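Local coordinates for mucus binding protein (PDB 3I57), which is one repeat of a Lactobacillus reuteri cell-wall surface protein that probably binds mucus, and has immunoglobulin-binding activity, at residues 120-124 and 135-140; 43-47 and 127-131; 37-42 and 70-74. All blocks are in the same frame, centred on the assembly; numbering follows the deposited sequence.

These contacts run along an elongated repeat of two beta-grasp-related parts, both within and between them. Contact 3 lies within the mucin-binding domain, packing helix 35-43 on strand 67-80. Contact 2, with its centre 11 Å away, follows directly on the helix and brings its C-terminal turn against residues 127-131 of the Muc B2-like domain; E47 O and K74 N, 2.8 Å apart, probably hydrogen-bond between contacts 2 and 3. Contact 1 lies 22 Å from contact 2 and 31 Å from contact 3, centre to centre. Along the chain, contact 3 closes before contact 1 opens, while contact 2 crosses both. All three reach one mixed sheet, in which strands 67-80 and 112-127 are neighbours across the two domains.

Contact 1 of 3, residues 120-124 and 135-140; sequences FTRNG and WGKWNE
This is a surface contact within the Muc B2-like domain, where strand 112-127 is met by the irregular chain that follows strand 133-135. The segments run roughly antiparallel, 145° apart end to end, with F120 facing E140, R122 facing W138 and G124 facing W135 (CA-CA 6.3, 4.5 and 4.0 Å). G124 and W135 form a non-hydrogen-bonded antiparallel pair; a CB on G124 would clash with W135 CE3. Beside it G136 N donates to N123 O (2.8 Å), and farther along N139 N donates to T121 O (2.7 Å). T121 N then reaches the carboxylate of E140 (N to OE1, 2.8 Å). Between these bonds a water bridges the backbones from N123 N to K137 O; a second links the R122 side chain (NH1) to G136 O. R122, p at chi1 and then extended, slides between two tryptophans, both m. Its guanidinium stacks flat on W138 (centres 4.3 Å, planes at 4°), its CD sits 3.5 Å from the centroid of the six-membered W138 ring, and W135 CB covers the opposite face, with NE 3.4 Å away. NH2 bonds K91 O. This arginine-tryptophan stack with a CH-pi contact flanks the irregular continuation of antiparallel strands 112-127 and 133-135.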
loop_
_atom_site.group_PDB
_atom_site.type_symbol
_atom_site.label_atom_id
_atom_site.label_comp_id
_atom_site.label_asym_id
_atom_site.label_seq_id
_atom_site.Cartn_x
_atom_site.Cartn_y
_atom_site.Cartn_z
ATOM N N PHE A 120 2.132 14.336 6.701
ATOM C CA PHE A 120 3.137 13.281 6.788
ATOM C C PHE A 120 3.148 12.487 5.504
ATOM O O PHE A 120 2.143 12.465 4.794
ATOM C CB PHE A 120 2.780 12.292 7.899
ATOM C CG PHE A 120 2.828 12.907 9.256
ATOM C CD1 PHE A 120 3.976 12.809 10.019
ATOM C CD2 PHE A 120 1.749 13.629 9.734
ATOM C CE1 PHE A 120 4.038 13.412 11.266
ATOM C CE2 PHE A 120 1.775 14.210 11.005
ATOM C CZ PHE A 120 2.921 14.116 11.759
ATOM N N THR A 121 4.288 11.868 5.201
ATOM C CA THR A 121 4.403 11.062 3.989
ATOM C C THR A 121 4.976 9.699 4.328
ATOM O O THR A 121 5.638 9.523 5.348
ATOM C CB THR A 121 5.339 11.704 2.918
ATOM O OG1 THR A 121 6.703 11.701 3.386
ATOM C CG2 THR A 121 4.921 13.102 2.623
ATOM N N ARG A 122 4.704 8.738 3.464
ATOM C CA ARG A 122 5.270 7.392 3.634
ATOM C C ARG A 122 5.459 6.789 2.245
ATOM O O ARG A 122 4.611 6.987 1.353
ATOM C CB ARG A 122 4.375 6.528 4.535
ATOM C CG ARG A 122 2.942 6.278 4.000
ATOM C CD ARG A 122 2.078 5.572 5.024
ATOM N NE ARG A 122 0.697 5.443 4.556
ATOM C CZ ARG A 122 -0.238 4.749 5.200
ATOM N NH1 ARG A 122 0.066 4.094 6.317
ATOM N NH2 ARG A 122 -1.471 4.686 4.712
ATOM N N ASN A 123 6.592 6.114 2.046
ATOM C CA ASN A 123 6.816 5.383 0.811
ATOM C C ASN A 123 6.178 4.033 0.928
ATOM O O ASN A 123 5.790 3.631 2.000
ATOM C CB ASN A 123 8.307 5.232 0.521
ATOM C CG ASN A 123 8.886 6.514 -0.001
ATOM O OD1 ASN A 123 9.271 6.618 -1.173
ATOM N ND2 ASN A 123 8.869 7.521 0.830
ATOM N N GLY A 124 6.071 3.339 -0.184
ATOM C CA GLY A 124 5.469 2.017 -0.155
ATOM C C GLY A 124 6.034 1.129 -1.250
ATOM O O GLY A 124 6.936 1.512 -1.996
ATOM N N TRP A 135 2.112 0.187 2.294
ATOM C CA TRP A 135 2.765 1.422 2.732
ATOM C C TRP A 135 3.705 1.164 3.893
ATOM O O TRP A 135 3.357 0.430 4.801
ATOM C CB TRP A 135 1.718 2.471 3.133
ATOM C CG TRP A 135 0.907 2.918 1.942
ATOM C CD1 TRP A 135 -0.406 2.605 1.654
ATOM C CD2 TRP A 135 1.372 3.730 0.853
ATOM N NE1 TRP A 135 -0.768 3.177 0.468
ATOM C CE2 TRP A 135 0.299 3.864 -0.053
ATOM C CE3 TRP A 135 2.596 4.353 0.558
ATOM C CZ2 TRP A 135 0.399 4.621 -1.218
ATOM C CZ3 TRP A 135 2.701 5.091 -0.600
ATOM C CH2 TRP A 135 1.609 5.211 -1.484
ATOM N N GLY A 136 4.880 1.794 3.855
ATOM C CA GLY A 136 5.851 1.678 4.927
ATOM C C GLY A 136 5.612 2.669 6.061
ATOM O O GLY A 136 4.526 3.264 6.192
ATOM N N LYS A 137 6.625 2.820 6.907
ATOM C CA LYS A 137 6.502 3.693 8.068
ATOM C C LYS A 137 6.346 5.129 7.623
ATOM O O LYS A 137 6.860 5.516 6.563
ATOM C CB LYS A 137 7.776 3.615 8.869
ATOM C CG LYS A 137 7.990 2.308 9.562
ATOM C CD LYS A 137 9.278 2.396 10.387
ATOM C CE LYS A 137 9.715 1.040 10.884
ATOM N NZ LYS A 137 10.330 0.262 9.785
ATOM N N TRP A 138 5.676 5.941 8.433
ATOM C CA TRP A 138 5.677 7.384 8.154
ATOM C C TRP A 138 7.102 7.920 8.172
ATOM O O TRP A 138 7.905 7.597 9.082
ATOM C CB TRP A 138 4.804 8.125 9.174
ATOM C CG TRP A 138 3.322 7.780 9.061
ATOM C CD1 TRP A 138 2.573 7.033 9.945
ATOM C CD2 TRP A 138 2.438 8.131 7.987
ATOM N NE1 TRP A 138 1.286 6.933 9.496
ATOM C CE2 TRP A 138 1.172 7.595 8.297
ATOM C CE3 TRP A 138 2.597 8.848 6.788
ATOM C CZ2 TRP A 138 0.062 7.758 7.454
ATOM C CZ3 TRP A 138 1.497 8.999 5.948
ATOM C CH2 TRP A 138 0.244 8.466 6.296
ATOM N N ASN A 139 7.448 8.694 7.157
ATOM C CA ASN A 139 8.823 9.154 6.989
ATOM C C ASN A 139 9.238 10.161 8.063
ATOM O O ASN A 139 10.419 10.240 8.425
ATOM C CB ASN A 139 9.016 9.808 5.627
ATOM C CG ASN A 139 8.943 8.821 4.482
ATOM O OD1 ASN A 139 8.314 9.093 3.440
ATOM N ND2 ASN A 139 9.563 7.669 4.663
ATOM N N GLU A 140 8.281 10.949 8.547
ATOM C CA GLU A 140 8.602 11.989 9.542
ATOM C C GLU A 140 8.053 11.562 10.907
ATOM O O GLU A 140 6.878 11.233 11.014
ATOM C CB GLU A 140 8.003 13.332 9.115
ATOM C CG GLU A 140 8.250 13.740 7.654
ATOM C CD GLU A 140 7.272 13.097 6.662
ATOM O OE1 GLU A 140 6.307 12.408 7.092
ATOM O OE2 GLU A 140 7.455 13.313 5.453
HETATM O O HOH W 1 2.714 4.243 7.981
HETATM O O HOH W 2 8.297 5.452 4.312
#

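Contact 2 of 3, residues 43-47 and 127-131; sequences GDGYE and DDVTG
A valine methyl on a tyrosine face forms the centre of this small interdomain contact, V129 on Y46. Residues 43-47 leave the end of helix 35-43 and enter strand 46-51. The helix finishes in a Schellman motif with G45 as C-prime residue (phi 104°, psi -10°); Y46 N is bonded back to F41 O and G45 N to E42 O. Facing them, 127-131 makes a tight turn in which D128, V129 and T130 have helical backbone angles and G131 N bonds to D127 O (2.8 Å).

D127, t at chi1, folds its carboxylate over this turn: OD1 accepts from V129 N at 2.8 Å, an Asx turn, and from T130 N at 3.3 Å. V129, also t (168°), places CG2 3.5 Å from the centroid of the Y46 ring, only 5° off its normal. Y46 is m with chi2 -83°; its CB points away from the turn, but the ring swings back to lie beneath the methyl, and its OH bonds D10. The same CG2 is 3.5 Å from G45 C. G45 and V129 come within 4.3 Å, CA to CA, and a CB on G45 would run into D128 O and V129 N. D128, m, sets CB 3.7 Å from G45 O. No direct hydrogen bond crosses; instead one water donates to D44 O and V129 O, both at 2.7 Å.

The contact thus wedges the turn leaving strand 112-127 against the junction of helix 35-43 and strand 46-51, beside H75 and H76 of strand 67-80, which touch V129 and D128 respectively.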
loop_
_atom_site.group_PDB
_atom_site.type_symbol
_atom_site.label_atom_id
_atom_site.label_comp_id
_atom_site.label_asym_id
_atom_site.label_seq_id
_atom_site.Cartn_x
_atom_site.Cartn_y
_atom_site.Cartn_z
ATOM N N GLY A 43 2.630 -10.206 -17.787
ATOM C CA GLY A 43 1.841 -9.056 -18.212
ATOM C C GLY A 43 0.735 -8.687 -17.240
ATOM O O GLY A 43 0.197 -7.581 -17.309
ATOM N N ASP A 44 0.360 -9.604 -16.349
ATOM C CA ASP A 44 -0.625 -9.314 -15.319
ATOM C C ASP A 44 0.066 -9.015 -13.981
ATOM O O ASP A 44 -0.570 -9.039 -12.950
ATOM C CB ASP A 44 -1.610 -10.470 -15.124
ATOM C CG ASP A 44 -2.470 -10.739 -16.373
ATOM O OD1 ASP A 44 -2.575 -9.845 -17.204
ATOM O OD2 ASP A 44 -3.042 -11.829 -16.492
ATOM N N GLY A 45 1.364 -8.770 -13.996
ATOM C CA GLY A 45 2.045 -8.382 -12.760
ATOM C C GLY A 45 2.882 -9.434 -12.090
ATOM O O GLY A 45 3.617 -9.142 -11.140
ATOM N N TYR A 46 2.765 -10.671 -12.548
ATOM C CA TYR A 46 3.517 -11.756 -11.924
ATOM C C TYR A 46 4.976 -11.725 -12.309
ATOM O O TYR A 46 5.368 -11.068 -13.269
ATOM C CB TYR A 46 2.910 -13.119 -12.313
ATOM C CG TYR A 46 1.589 -13.353 -11.643
ATOM C CD1 TYR A 46 1.553 -13.836 -10.341
ATOM C CD2 TYR A 46 0.384 -13.049 -12.278
ATOM C CE1 TYR A 46 0.369 -14.043 -9.688
ATOM C CE2 TYR A 46 -0.832 -13.264 -11.620
ATOM C CZ TYR A 46 -0.809 -13.779 -10.327
ATOM O OH TYR A 46 -1.969 -14.011 -9.642
ATOM N N GLU A 47 5.776 -12.470 -11.552
ATOM C CA GLU A 47 7.185 -12.658 -11.850
ATOM C C GLU A 47 7.415 -14.142 -11.738
ATOM O O GLU A 47 7.052 -14.737 -10.730
ATOM C CB GLU A 47 8.011 -11.945 -10.778
ATOM C CG GLU A 47 9.467 -11.930 -11.046
ATOM C CD GLU A 47 10.118 -10.778 -10.317
ATOM O OE1 GLU A 47 11.176 -10.331 -10.803
ATOM O OE2 GLU A 47 9.540 -10.314 -9.289
ATOM N N ASP A 127 2.374 -3.858 -5.306
ATOM C CA ASP A 127 2.246 -5.226 -5.798
ATOM C C ASP A 127 1.587 -5.106 -7.161
ATOM O O ASP A 127 0.438 -4.701 -7.261
ATOM C CB ASP A 127 1.356 -5.986 -4.815
ATOM C CG ASP A 127 1.097 -7.452 -5.230
ATOM O OD1 ASP A 127 1.047 -7.735 -6.436
ATOM O OD2 ASP A 127 0.899 -8.300 -4.335
ATOM N N ASP A 128 2.339 -5.431 -8.206
ATOM C CA ASP A 128 1.865 -5.298 -9.558
ATOM C C ASP A 128 0.689 -6.219 -9.890
ATOM O O ASP A 128 -0.047 -5.938 -10.842
ATOM C CB ASP A 128 3.006 -5.556 -10.535
ATOM C CG ASP A 128 3.928 -4.366 -10.710
ATOM O OD1 ASP A 128 3.582 -3.208 -10.344
ATOM O OD2 ASP A 128 5.021 -4.615 -11.259
ATOM N N VAL A 129 0.512 -7.313 -9.142
ATOM C CA VAL A 129 -0.613 -8.232 -9.437
ATOM C C VAL A 129 -1.938 -7.668 -8.933
ATOM O O VAL A 129 -2.958 -7.725 -9.629
ATOM C CB VAL A 129 -0.419 -9.608 -8.809
ATOM C CG1 VAL A 129 -1.739 -10.412 -8.883
ATOM C CG2 VAL A 129 0.716 -10.357 -9.522
ATOM N N THR A 130 -1.910 -7.129 -7.722
ATOM C CA THR A 130 -3.118 -6.637 -7.069
ATOM C C THR A 130 -3.359 -5.130 -7.269
ATOM O O THR A 130 -4.490 -4.664 -7.093
ATOM C CB THR A 130 -3.102 -6.934 -5.573
ATOM O OG1 THR A 130 -2.018 -6.219 -4.973
ATOM C CG2 THR A 130 -2.907 -8.454 -5.322
ATOM N N GLY A 131 -2.334 -4.369 -7.640
ATOM C CA GLY A 131 -2.458 -2.900 -7.666
ATOM C C GLY A 131 -2.428 -2.204 -6.311
ATOM O O GLY A 131 -2.552 -0.976 -6.220
HETATM O O HOH W 3 -3.135 -8.760 -12.114
#

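Contact 3 of 3, residues 37-42 and 70-74; sequences GIKKFE and TVIFK
In the beta-grasp fold a mixed sheet packs around a helix, and in the mucin-binding domain helix 35-43 probably plays that part against strand 67-80. The axes of 37-42 and 70-74 point nearly the same way, 21° apart (signed crossing -21°), and approach to 10.4 Å. The helix is regular, with F41 N bonded to G37 O (3.0 Å) and E42 N to I38 O (2.9 Å). G37 opens the approach at its margin, its O 4.4 Å from F73 CZ. I38, an mt rotamer lying opposite V71 (CA-CA 8.0 Å), sets CG1 3.8 Å from V71 CG1 and 4.1 Å from F73 CZ. One helical turn on, F41 lies opposite F73 (8.3 Å, CA to CA). Its CB points toward the strand and sits over the F73 face, 4.0 Å from the ring centroid, while its own ring leads away, toward Y8, L17 and R18. The two phenyl rings meet obliquely, centroids 5.5 Å apart and planes at 54°. E42 closes the series with CG 4.3 Å from F73 CE1; its carboxylate turns to L48 N. Across the gap, F73 (m, chi2 -96°) and V71 (t) point toward the helix, as alternation along a strand demands. No hydrogen bond joins the two segments; the contact is mainly apolar and CH-pi, with the exposed E42 at its edge and F73 contributing the largest buried area.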
loop_
_atom_site.group_PDB
_atom_site.type_symbol
_atom_site.label_atom_id
_atom_site.label_comp_id
_atom_site.label_asym_id
_atom_site.label_seq_id
_atom_site.Cartn_x
_atom_site.Cartn_y
_atom_site.Cartn_z
ATOM N N GLY A 37 2.774 -18.614 -21.861
ATOM C CA GLY A 37 2.034 -18.541 -20.604
ATOM C C GLY A 37 2.779 -17.666 -19.612
ATOM O O GLY A 37 2.186 -16.853 -18.895
ATOM N N ILE A 38 4.095 -17.833 -19.555
ATOM C CA ILE A 38 4.904 -16.959 -18.687
ATOM C C ILE A 38 4.750 -15.491 -19.098
ATOM O O ILE A 38 4.490 -14.621 -18.257
ATOM C CB ILE A 38 6.380 -17.399 -18.650
ATOM C CG1 ILE A 38 6.521 -18.712 -17.864
ATOM C CG2 ILE A 38 7.267 -16.317 -18.030
ATOM C CD1 ILE A 38 7.864 -19.479 -18.167
ATOM N N LYS A 39 4.874 -15.210 -20.390
ATOM C CA LYS A 39 4.660 -13.835 -20.863
ATOM C C LYS A 39 3.302 -13.246 -20.448
ATOM O O LYS A 39 3.223 -12.083 -19.994
ATOM C CB LYS A 39 4.816 -13.785 -22.379
ATOM C CG LYS A 39 4.690 -12.405 -22.990
ATOM C CD LYS A 39 5.052 -12.521 -24.488
ATOM C CE LYS A 39 4.575 -11.328 -25.314
ATOM N NZ LYS A 39 5.514 -10.183 -25.293
ATOM N N LYS A 40 2.245 -14.032 -20.607
ATOM C CA LYS A 40 0.901 -13.612 -20.249
ATOM C C LYS A 40 0.795 -13.243 -18.766
ATOM O O LYS A 40 0.353 -12.137 -18.414
ATOM C CB LYS A 40 -0.120 -14.682 -20.635
ATOM C CG LYS A 40 -1.603 -14.330 -20.345
ATOM C CD LYS A 40 -1.968 -14.591 -18.883
ATOM C CE LYS A 40 -3.462 -14.291 -18.599
ATOM N NZ LYS A 40 -3.814 -12.892 -19.000
ATOM N N PHE A 41 1.212 -14.147 -17.890
ATOM C CA PHE A 41 1.117 -13.840 -16.467
ATOM C C PHE A 41 2.045 -12.694 -16.023
ATOM O O PHE A 41 1.661 -11.867 -15.187
ATOM C CB PHE A 41 1.239 -15.112 -15.618
ATOM C CG PHE A 41 0.053 -16.024 -15.794
ATOM C CD1 PHE A 41 -1.198 -15.628 -15.328
ATOM C CD2 PHE A 41 0.160 -17.212 -16.478
ATOM C CE1 PHE A 41 -2.301 -16.425 -15.517
ATOM C CE2 PHE A 41 -0.960 -18.012 -16.695
ATOM C CZ PHE A 41 -2.176 -17.631 -16.200
ATOM N N GLU A 42 3.234 -12.595 -16.625
ATOM C CA GLU A 42 4.110 -11.463 -16.298
ATOM C C GLU A 42 3.447 -10.143 -16.744
ATOM O O GLU A 42 3.591 -9.124 -16.092
ATOM C CB GLU A 42 5.549 -11.702 -16.804
ATOM C CG GLU A 42 6.248 -12.877 -16.026
ATOM C CD GLU A 42 7.785 -12.939 -16.185
ATOM O OE1 GLU A 42 8.250 -12.646 -17.295
ATOM O OE2 GLU A 42 8.531 -13.298 -15.211
ATOM N N THR A 70 4.294 -27.816 -12.896
ATOM C CA THR A 70 3.872 -26.480 -12.441
ATOM C C THR A 70 4.793 -25.355 -12.944
ATOM O O THR A 70 6.000 -25.547 -13.191
ATOM C CB THR A 70 3.761 -26.419 -10.903
ATOM O OG1 THR A 70 5.020 -26.769 -10.322
ATOM C CG2 THR A 70 2.682 -27.394 -10.377
ATOM N N VAL A 71 4.195 -24.181 -13.166
ATOM C CA VAL A 71 4.946 -22.985 -13.469
ATOM C C VAL A 71 4.524 -22.010 -12.386
ATOM O O VAL A 71 3.361 -21.609 -12.313
ATOM C CB VAL A 71 4.600 -22.387 -14.881
ATOM C CG1 VAL A 71 5.426 -21.138 -15.137
ATOM C CG2 VAL A 71 4.914 -23.396 -15.988
ATOM N N ILE A 72 5.459 -21.651 -11.526
ATOM C CA ILE A 72 5.074 -20.994 -10.290
ATOM C C ILE A 72 5.541 -19.549 -10.368
ATOM O O ILE A 72 6.676 -19.284 -10.754
ATOM C CB ILE A 72 5.695 -21.693 -9.039
ATOM C CG1 ILE A 72 5.156 -23.119 -8.884
ATOM C CG2 ILE A 72 5.356 -20.920 -7.737
ATOM C CD1 ILE A 72 5.907 -23.974 -7.846
ATOM N N PHE A 73 4.654 -18.629 -10.005
ATOM C CA PHE A 73 4.988 -17.214 -9.995
ATOM C C PHE A 73 4.904 -16.603 -8.608
ATOM O O PHE A 73 4.167 -17.082 -7.748
ATOM C CB PHE A 73 3.990 -16.441 -10.857
ATOM C CG PHE A 73 3.946 -16.892 -12.281
ATOM C CD1 PHE A 73 4.684 -16.235 -13.241
ATOM C CD2 PHE A 73 3.177 -17.974 -12.651
ATOM C CE1 PHE A 73 4.642 -16.651 -14.579
ATOM C CE2 PHE A 73 3.141 -18.412 -13.992
ATOM C CZ PHE A 73 3.877 -17.745 -14.936
ATOM N N LYS A 74 5.626 -15.504 -8.410
ATOM C CA LYS A 74 5.362 -14.628 -7.278
ATOM C C LYS A 74 4.797 -13.313 -7.805
ATOM O O LYS A 74 4.642 -13.132 -9.022
ATOM C CB LYS A 74 6.644 -14.397 -6.456
ATOM C CG LYS A 74 7.229 -15.651 -5.873
ATOM C CD LYS A 74 8.543 -15.321 -5.119
ATOM C CE LYS A 74 8.903 -16.399 -4.103
ATOM N NZ LYS A 74 7.721 -16.713 -3.252
#